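Local coordinates for uncharacterized protein (Pyrococcus horikoshii, PDB 1ZJJ) that binds magnesium and is probably a phosphatase of the haloacid dehalogenase superfamily, though its substrate is not established, at residues V106-A111 against Y132-Y137; H121-L126 against T147-N152; L140-G145 against T178-I183. One frame throughout, in Å; residues are numbered along the deposited sequence.

Interaction 1: residues V106-A111 against Y132-Y137; sequences VTLDEA and YEKLKY
OE1 of Glu110 is held by one nearly straight bond (167°), taken on its anti lone pair from the backbone N of Thr107 at 2.9 Å, where helix 108-115 begins. The Glu110 N-H returns a bond to OG1 of Thr107, equally straight at 168°. This pair is a capping box, with threonine as N-cap supplying a short acceptor to the first turn. The turn lies against the start of helix 132-143; the two helices flank strand 121-124 in sequence, in the domain built on the four-stranded parallel sheet, consistent with the cap of a HAD hydrolase. Ala111 is the close-packing residue: its CB sits 4.0 Å from the centroid of the Tyr137 ring, 15° off the normal, a CH-pi contact that a methyl makes without pushing the helices apart. CE of Lys136 lies over the opposite face, near the rim, and OE2 of Glu133 meets the ring's edge in plane. Leu108 reaches across with both methyls. CD2 lies 3.9 Å from CG of Glu133 and also touches CD2 of Tyr137; CD1 rests 4.1 Å from CE of Lys134. OE2 of Glu133 forms a salt bridge with Arg112, and NZ of Lys134 one with Asp127.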
loop_
_atom_site.group_PDB
_atom_site.type_symbol
_atom_site.label_atom_id
_atom_site.label_comp_id
_atom_site.label_asym_id
_atom_site.label_seq_id
_atom_site.Cartn_x
_atom_site.Cartn_y
_atom_site.Cartn_z
ATOM N N VAL B 106 -22.440 -1.994 -3.954
ATOM C CA VAL B 106 -22.640 -1.093 -2.826
ATOM C C VAL B 106 -21.822 0.158 -3.147
ATOM O O VAL B 106 -20.594 0.090 -3.270
ATOM C CB VAL B 106 -22.120 -1.706 -1.502
ATOM C CG1 VAL B 106 -22.250 -0.686 -0.368
ATOM C CG2 VAL B 106 -22.905 -2.967 -1.168
ATOM N N THR B 107 -22.499 1.292 -3.299
ATOM C CA THR B 107 -21.820 2.544 -3.622
ATOM C C THR B 107 -21.142 3.145 -2.399
ATOM O O THR B 107 -21.375 2.711 -1.270
ATOM C CB THR B 107 -22.801 3.592 -4.162
ATOM O OG1 THR B 107 -23.665 4.015 -3.100
ATOM C CG2 THR B 107 -23.631 3.011 -5.299
ATOM N N LEU B 108 -20.300 4.148 -2.630
ATOM C CA LEU B 108 -19.605 4.816 -1.535
ATOM C C LEU B 108 -20.613 5.425 -0.578
ATOM O O LEU B 108 -20.436 5.377 0.637
ATOM C CB LEU B 108 -18.700 5.930 -2.065
ATOM C CG LEU B 108 -17.193 5.769 -1.856
ATOM C CD1 LEU B 108 -16.489 7.034 -2.327
ATOM C CD2 LEU B 108 -16.885 5.509 -0.388
ATOM N N ASP B 109 -21.672 6.004 -1.131
ATOM C CA ASP B 109 -22.688 6.638 -0.301
ATOM C C ASP B 109 -23.409 5.630 0.581
ATOM O O ASP B 109 -23.627 5.881 1.769
ATOM C CB ASP B 109 -23.701 7.383 -1.166
ATOM C CG ASP B 109 -24.116 8.699 -0.550
ATOM O OD1 ASP B 109 -23.246 9.588 -0.431
ATOM O OD2 ASP B 109 -25.299 8.843 -0.176
ATOM N N GLU B 110 -23.789 4.497 -0.003
ATOM C CA GLU B 110 -24.466 3.456 0.758
ATOM C C GLU B 110 -23.492 2.959 1.825
ATOM O O GLU B 110 -23.888 2.671 2.951
ATOM C CB GLU B 110 -24.895 2.320 -0.177
ATOM C CG GLU B 110 -25.843 2.788 -1.273
ATOM C CD GLU B 110 -26.217 1.688 -2.248
ATOM O OE1 GLU B 110 -25.312 0.957 -2.705
ATOM O OE2 GLU B 110 -27.418 1.568 -2.568
ATOM N N ALA B 111 -22.210 2.888 1.467
ATOM C CA ALA B 111 -21.173 2.449 2.398
ATOM C C ALA B 111 -21.108 3.399 3.594
ATOM O O ALA B 111 -20.974 2.963 4.741
ATOM C CB ALA B 111 -19.812 2.401 1.695
ATOM N N TYR B 132 -8.645 7.775 0.908
ATOM C CA TYR B 132 -8.476 7.000 2.128
ATOM C C TYR B 132 -9.818 6.360 2.470
ATOM O O TYR B 132 -9.882 5.211 2.915
ATOM C CB TYR B 132 -8.077 7.894 3.297
ATOM C CG TYR B 132 -7.946 7.127 4.593
ATOM C CD1 TYR B 132 -6.797 6.392 4.875
ATOM C CD2 TYR B 132 -8.976 7.121 5.532
ATOM C CE1 TYR B 132 -6.673 5.672 6.058
ATOM C CE2 TYR B 132 -8.864 6.403 6.721
ATOM C CZ TYR B 132 -7.713 5.683 6.976
ATOM O OH TYR B 132 -7.598 4.958 8.134
ATOM N N GLU B 133 -10.887 7.126 2.278
ATOM C CA GLU B 133 -12.235 6.650 2.581
ATOM C C GLU B 133 -12.518 5.316 1.888
ATOM O O GLU B 133 -13.077 4.397 2.493
ATOM C CB GLU B 133 -13.268 7.705 2.169
ATOM C CG GLU B 133 -14.710 7.270 2.365
ATOM C CD GLU B 133 -15.711 8.382 2.116
ATOM O OE1 GLU B 133 -15.558 9.123 1.123
ATOM O OE2 GLU B 133 -16.665 8.504 2.908
ATOM N N LYS B 134 -12.131 5.204 0.621
ATOM C CA LYS B 134 -12.343 3.956 -0.103
ATOM C C LYS B 134 -11.557 2.820 0.554
ATOM O O LYS B 134 -12.085 1.724 0.744
ATOM C CB LYS B 134 -11.933 4.108 -1.567
ATOM C CG LYS B 134 -12.840 5.023 -2.371
ATOM C CD LYS B 134 -12.501 4.969 -3.848
ATOM C CE LYS B 134 -13.337 5.952 -4.646
ATOM N NZ LYS B 134 -13.041 5.847 -6.103
ATOM N N LEU B 135 -10.295 3.075 0.898
ATOM C CA LEU B 135 -9.474 2.059 1.556
ATOM C C LEU B 135 -10.107 1.628 2.877
ATOM O O LEU B 135 -10.045 0.457 3.261
ATOM C CB LEU B 135 -8.069 2.602 1.840
ATOM C CG LEU B 135 -7.196 2.891 0.622
ATOM C CD1 LEU B 135 -5.874 3.496 1.075
ATOM C CD2 LEU B 135 -6.963 1.594 -0.154
ATOM N N LYS B 136 -10.708 2.588 3.571
ATOM C CA LYS B 136 -11.350 2.326 4.850
ATOM C C LYS B 136 -12.493 1.315 4.723
ATOM O O LYS B 136 -12.483 0.274 5.375
ATOM C CB LYS B 136 -11.875 3.638 5.441
ATOM C CG LYS B 136 -12.583 3.477 6.783
ATOM C CD LYS B 136 -13.226 4.782 7.240
ATOM C CE LYS B 136 -14.325 5.250 6.290
ATOM N NZ LYS B 136 -15.021 6.465 6.812
ATOM N N TYR B 137 -13.480 1.616 3.886
ATOM C CA TYR B 137 -14.605 0.702 3.716
ATOM C C TYR B 137 -14.186 -0.645 3.143
ATOM O O TYR B 137 -14.736 -1.681 3.519
ATOM C CB TYR B 137 -15.690 1.350 2.854
ATOM C CG TYR B 137 -16.411 2.438 3.606
ATOM C CD1 TYR B 137 -17.046 2.156 4.812
ATOM C CD2 TYR B 137 -16.397 3.759 3.160
ATOM C CE1 TYR B 137 -17.644 3.163 5.566
ATOM C CE2 TYR B 137 -16.995 4.781 3.907
ATOM C CZ TYR B 137 -17.614 4.470 5.110
ATOM O OH TYR B 137 -18.204 5.455 5.870
#

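Interaction 2: residues H121-L126 against T147-N152; sequences HVVVGL and TFIGTN
Four backbone hydrogen bonds stitch strand 121-124 to the strand that starts at Thr147, and they run in the staggered pattern of parallel strands. Val122 is bonded through both its polar backbone atoms: its N-H goes to Thr147 O at 2.7 Å, and its O receives Ile149 N almost along the C=O axis (176°). Val124, two residues on, repeats this, giving its N-H to Ile149 O at 2.7 Å and taking Thr151 N at 2.8 Å, here from above the carbonyl plane. His121, Val123 and Gly125 turn their backbone polar groups the other way, to strand 86-89 and Lys85. These are the central strands of the four-stranded sheet, joined by helix 132-143 in a beta-alpha-beta crossover. Branched valine and isoleucine suit such strands: CG2 of Val123 meets CD1 of Ile149 at 4.1 Å on the face shared with His121, while Val122 and Val124 point to the other face, against helices 132-143 and 167-178. At the entry, ND1 of His121 and OG1 of Thr147 share a hydrogen bond of 2.8 Å, the hydroxyl lying at the ring edge; NE2 is taken up by Asp82 O. Past the strand ends, Thr151 OG1 donates to Asn152 OD1 at 2.6 Å, and a water that accepts from Leu126 N donates to the same oxygen at 2.7 Å.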
loop_
_atom_site.group_PDB
_atom_site.type_symbol
_atom_site.label_atom_id
_atom_site.label_comp_id
_atom_site.label_asym_id
_atom_site.label_seq_id
_atom_site.Cartn_x
_atom_site.Cartn_y
_atom_site.Cartn_z
ATOM N N HIS B 121 -18.085 -9.194 -1.500
ATOM C CA HIS B 121 -16.878 -9.216 -2.323
ATOM C C HIS B 121 -16.300 -7.815 -2.511
ATOM O O HIS B 121 -17.031 -6.869 -2.808
ATOM C CB HIS B 121 -17.191 -9.798 -3.711
ATOM C CG HIS B 121 -17.894 -11.119 -3.678
ATOM N ND1 HIS B 121 -17.296 -12.275 -3.222
ATOM C CD2 HIS B 121 -19.152 -11.471 -4.045
ATOM C CE1 HIS B 121 -18.150 -13.278 -3.310
ATOM N NE2 HIS B 121 -19.286 -12.815 -3.807
ATOM N N VAL B 122 -14.988 -7.687 -2.332
ATOM C CA VAL B 122 -14.311 -6.414 -2.538
ATOM C C VAL B 122 -13.376 -6.602 -3.730
ATOM O O VAL B 122 -12.510 -7.475 -3.715
ATOM C CB VAL B 122 -13.490 -5.989 -1.309
ATOM C CG1 VAL B 122 -12.740 -4.700 -1.619
ATOM C CG2 VAL B 122 -14.409 -5.788 -0.111
ATOM N N VAL B 123 -13.577 -5.804 -4.774
ATOM C CA VAL B 123 -12.768 -5.894 -5.987
ATOM C C VAL B 123 -11.918 -4.629 -6.118
ATOM O O VAL B 123 -12.440 -3.509 -6.136
ATOM C CB VAL B 123 -13.666 -6.072 -7.232
ATOM C CG1 VAL B 123 -12.815 -6.122 -8.492
ATOM C CG2 VAL B 123 -14.474 -7.361 -7.112
ATOM N N VAL B 124 -10.606 -4.818 -6.214
ATOM C CA VAL B 124 -9.675 -3.702 -6.284
ATOM C C VAL B 124 -8.849 -3.688 -7.557
ATOM O O VAL B 124 -8.133 -4.641 -7.849
ATOM C CB VAL B 124 -8.699 -3.745 -5.086
ATOM C CG1 VAL B 124 -7.833 -2.487 -5.048
ATOM C CG2 VAL B 124 -9.478 -3.913 -3.789
ATOM N N GLY B 125 -8.961 -2.597 -8.306
ATOM C CA GLY B 125 -8.194 -2.427 -9.524
ATOM C C GLY B 125 -7.547 -1.059 -9.430
ATOM O O GLY B 125 -7.587 -0.425 -8.369
ATOM N N LEU B 126 -6.949 -0.592 -10.518
ATOM C CA LEU B 126 -6.321 0.721 -10.512
ATOM C C LEU B 126 -7.398 1.802 -10.358
ATOM O O LEU B 126 -8.324 1.878 -11.154
ATOM C CB LEU B 126 -5.547 0.956 -11.814
ATOM C CG LEU B 126 -5.013 2.382 -11.989
ATOM C CD1 LEU B 126 -3.950 2.662 -10.936
ATOM C CD2 LEU B 126 -4.439 2.557 -13.393
ATOM N N THR B 147 -14.718 -11.135 0.298
ATOM C CA THR B 147 -13.622 -11.637 -0.523
ATOM C C THR B 147 -12.727 -10.450 -0.904
ATOM O O THR B 147 -13.217 -9.351 -1.151
ATOM C CB THR B 147 -14.144 -12.295 -1.821
ATOM O OG1 THR B 147 -15.241 -13.168 -1.512
ATOM C CG2 THR B 147 -13.039 -13.106 -2.483
ATOM N N PHE B 148 -11.420 -10.678 -0.933
ATOM C CA PHE B 148 -10.453 -9.646 -1.288
ATOM C C PHE B 148 -9.919 -10.063 -2.660
ATOM O O PHE B 148 -9.147 -11.015 -2.768
ATOM C CB PHE B 148 -9.338 -9.618 -0.229
ATOM C CG PHE B 148 -8.242 -8.603 -0.479
ATOM C CD1 PHE B 148 -8.332 -7.659 -1.500
ATOM C CD2 PHE B 148 -7.112 -8.594 0.340
ATOM C CE1 PHE B 148 -7.303 -6.720 -1.701
ATOM C CE2 PHE B 148 -6.082 -7.663 0.149
ATOM C CZ PHE B 148 -6.175 -6.727 -0.869
ATOM N N ILE B 149 -10.371 -9.366 -3.700
ATOM C CA ILE B 149 -9.978 -9.653 -5.084
ATOM C C ILE B 149 -9.235 -8.487 -5.740
ATOM O O ILE B 149 -9.721 -7.353 -5.743
ATOM C CB ILE B 149 -11.219 -9.956 -5.956
ATOM C CG1 ILE B 149 -12.014 -11.106 -5.344
ATOM C CG2 ILE B 149 -10.791 -10.299 -7.386
ATOM C CD1 ILE B 149 -13.462 -11.155 -5.810
ATOM N N GLY B 150 -8.065 -8.773 -6.301
ATOM C CA GLY B 150 -7.287 -7.743 -6.968
ATOM C C GLY B 150 -7.254 -8.023 -8.460
ATOM O O GLY B 150 -7.006 -9.152 -8.860
ATOM N N THR B 151 -7.502 -7.013 -9.291
ATOM C CA THR B 151 -7.501 -7.247 -10.731
ATOM C C THR B 151 -6.141 -7.648 -11.289
ATOM O O THR B 151 -6.060 -8.523 -12.144
ATOM C CB THR B 151 -8.016 -6.016 -11.527
ATOM O OG1 THR B 151 -7.170 -4.887 -11.282
ATOM C CG2 THR B 151 -9.448 -5.685 -11.127
ATOM N N ASN B 152 -5.078 -7.015 -10.809
ATOM C CA ASN B 152 -3.737 -7.319 -11.295
ATOM C C ASN B 152 -2.684 -6.897 -10.279
ATOM O O ASN B 152 -2.922 -6.021 -9.453
ATOM C CB ASN B 152 -3.496 -6.631 -12.639
ATOM C CG ASN B 152 -3.733 -5.148 -12.580
ATOM O OD1 ASN B 152 -4.854 -4.700 -12.356
ATOM N ND2 ASN B 152 -2.677 -4.372 -12.777
HETATM O O HOH W 1 -5.766 -2.151 -12.834
#

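Interaction 3: residues L140-G145 against T178-I183; sequences LAIRNG and TNVEPI
Ile142 and Thr178 make the tight, buried half of this contact. Methyl CG2 of Ile142, anti to its backbone N, lies 3.7 Å from CG2 of Thr178, the two side chains crossing obliquely. CD1 of the same isoleucine, at the end of the other branch, also touches that threonine methyl, at 3.9 Å. Threonine suits the position because its two branches do different work. With OG1 between the backbone N and the carbonyl carbon (chi1 68°), the hydroxyl turns back to the backbone of its own segment and helix, where it accepts from Val180 N at 3.0 Å in an ST turn and bonds to Leu174 O one helical turn back; CG2 is left to face the isoleucine. The contact joins the C-terminal ends of helices 132-143 and 167-178, which pack on Phe148 of the four-stranded sheet. The first ends in a Schellman motif whose C-prime residue is Gly145, where a side chain would jam against the carbonyl O of Asn144, so glycine fits. An alanine at Thr178 would lack CG2 and OG1, and so would probably weaken the packing on Ile142 and disturb the turn into Val180. Toward the surface the fit loosens. Val180, partly exposed, adds a smaller contact through CG2, 3.9 Å from CG2 of Ile142. Arg143, exposed, stretches from CG to NE along the end of the neighbouring helix, so that Thr178 O stands 3.7 Å above one face of its guanidinium, offset toward the rim. NH2 finds its hydrogen bond at Ala177 O, and Ile163 of the second subunit packs on the same arginine.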
loop_
_atom_site.group_PDB
_atom_site.type_symbol
_atom_site.label_atom_id
_atom_site.label_comp_id
_atom_site.label_asym_id
_atom_site.label_seq_id
_atom_site.Cartn_x
_atom_site.Cartn_y
_atom_site.Cartn_z
ATOM N N LEU B 140 -12.743 -2.499 6.092
ATOM C CA LEU B 140 -13.799 -2.912 7.010
ATOM C C LEU B 140 -14.554 -4.103 6.433
ATOM O O LEU B 140 -14.821 -5.073 7.137
ATOM C CB LEU B 140 -14.767 -1.750 7.270
ATOM C CG LEU B 140 -14.224 -0.611 8.143
ATOM C CD1 LEU B 140 -15.200 0.548 8.176
ATOM C CD2 LEU B 140 -13.969 -1.133 9.547
ATOM N N ALA B 141 -14.871 -4.036 5.146
ATOM C CA ALA B 141 -15.602 -5.116 4.484
ATOM C C ALA B 141 -14.791 -6.413 4.428
ATOM O O ALA B 141 -15.280 -7.474 4.801
ATOM C CB ALA B 141 -16.002 -4.681 3.084
ATOM N N ILE B 142 -13.543 -6.329 3.967
ATOM C CA ILE B 142 -12.691 -7.516 3.889
ATOM C C ILE B 142 -12.502 -8.132 5.282
ATOM O O ILE B 142 -12.470 -9.360 5.423
ATOM C CB ILE B 142 -11.311 -7.177 3.293
ATOM C CG1 ILE B 142 -11.469 -6.799 1.817
ATOM C CG2 ILE B 142 -10.361 -8.362 3.471
ATOM C CD1 ILE B 142 -10.202 -6.224 1.195
ATOM N N ARG B 143 -12.367 -7.280 6.300
ATOM C CA ARG B 143 -12.210 -7.751 7.677
ATOM C C ARG B 143 -13.494 -8.385 8.187
ATOM O O ARG B 143 -13.486 -9.165 9.140
ATOM C CB ARG B 143 -11.817 -6.589 8.595
ATOM C CG ARG B 143 -10.345 -6.552 8.839
ATOM C CD ARG B 143 -9.903 -5.284 9.478
ATOM N NE ARG B 143 -8.451 -5.268 9.500
ATOM C CZ ARG B 143 -7.715 -6.028 10.298
ATOM N NH1 ARG B 143 -8.291 -6.862 11.150
ATOM N NH2 ARG B 143 -6.394 -5.957 10.228
ATOM N N ASN B 144 -14.600 -8.031 7.553
ATOM C CA ASN B 144 -15.894 -8.579 7.933
ATOM C C ASN B 144 -16.189 -9.883 7.185
ATOM O O ASN B 144 -17.289 -10.440 7.278
ATOM C CB ASN B 144 -16.994 -7.562 7.657
ATOM C CG ASN B 144 -18.325 -7.969 8.257
ATOM O OD1 ASN B 144 -18.399 -8.339 9.429
ATOM N ND2 ASN B 144 -19.383 -7.884 7.463
ATOM N N GLY B 145 -15.197 -10.357 6.435
ATOM C CA GLY B 145 -15.354 -11.595 5.695
ATOM C C GLY B 145 -15.531 -11.467 4.191
ATOM O O GLY B 145 -15.674 -12.472 3.505
ATOM N N THR B 178 -5.710 -5.263 6.028
ATOM C CA THR B 178 -6.626 -6.369 6.318
ATOM C C THR B 178 -5.942 -7.620 6.836
ATOM O O THR B 178 -6.567 -8.450 7.499
ATOM C CB THR B 178 -7.416 -6.790 5.068
ATOM O OG1 THR B 178 -6.519 -7.388 4.118
ATOM C CG2 THR B 178 -8.102 -5.595 4.438
ATOM N N ASN B 179 -4.662 -7.761 6.517
ATOM C CA ASN B 179 -3.900 -8.930 6.920
ATOM C C ASN B 179 -4.470 -10.152 6.197
ATOM O O ASN B 179 -4.328 -11.285 6.645
ATOM C CB ASN B 179 -3.975 -9.105 8.439
ATOM C CG ASN B 179 -2.915 -10.033 8.963
ATOM O OD1 ASN B 179 -1.852 -9.599 9.395
ATOM N ND2 ASN B 179 -3.203 -11.332 8.941
ATOM N N VAL B 180 -5.122 -9.900 5.069
ATOM C CA VAL B 180 -5.708 -10.951 4.249
ATOM C C VAL B 180 -4.962 -11.036 2.914
ATOM O O VAL B 180 -4.631 -10.017 2.312
ATOM C CB VAL B 180 -7.201 -10.667 3.974
ATOM C CG1 VAL B 180 -7.725 -11.608 2.896
ATOM C CG2 VAL B 180 -7.996 -10.833 5.257
ATOM N N GLU B 181 -4.704 -12.257 2.461
ATOM C CA GLU B 181 -3.998 -12.487 1.203
ATOM C C GLU B 181 -4.981 -12.339 0.042
ATOM O O GLU B 181 -5.898 -13.138 -0.102
ATOM C CB GLU B 181 -3.404 -13.893 1.213
ATOM C CG GLU B 181 -2.346 -14.138 0.165
ATOM C CD GLU B 181 -1.142 -13.238 0.355
ATOM O OE1 GLU B 181 -0.604 -13.195 1.484
ATOM O OE2 GLU B 181 -0.733 -12.580 -0.622
ATOM N N PRO B 182 -4.792 -11.321 -0.813
ATOM C CA PRO B 182 -5.707 -11.121 -1.943
ATOM C C PRO B 182 -5.643 -12.180 -3.035
ATOM O O PRO B 182 -4.610 -12.811 -3.248
ATOM C CB PRO B 182 -5.294 -9.762 -2.484
ATOM C CG PRO B 182 -3.802 -9.775 -2.272
ATOM C CD PRO B 182 -3.678 -10.356 -0.860
ATOM N N ILE B 183 -6.763 -12.364 -3.723
ATOM C CA ILE B 183 -6.825 -13.289 -4.844
ATOM C C ILE B 183 -6.556 -12.369 -6.034
ATOM O O ILE B 183 -7.388 -11.522 -6.363
ATOM C CB ILE B 183 -8.220 -13.913 -4.959
ATOM C CG1 ILE B 183 -8.465 -14.836 -3.765
ATOM C CG2 ILE B 183 -8.350 -14.684 -6.256
ATOM C CD1 ILE B 183 -9.860 -15.400 -3.709
#

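How the interactions relate
From the N terminus, helix 108-115 opens interaction 1, strand 121-124 opens interaction 2, and helix 132-143 then closes interaction 1 and, near its C-terminal end, opens interaction 3. Strand 147-150 closes interaction 2, and the end of helix 167-178 and the turn after it close interaction 3. Interaction 2 therefore crosses both others, while interactions 1 and 3 follow in series on opposite ends of one helix. Interactions 2 and 3 touch directly: Ile183 probably exchanges two backbone hydrogen bonds with Phe148 and Gly150, adding the last strand of the sheet. Together they tie three helices to the four-stranded sheet. All three reach the second subunit, interaction 2 through Leu126 alone.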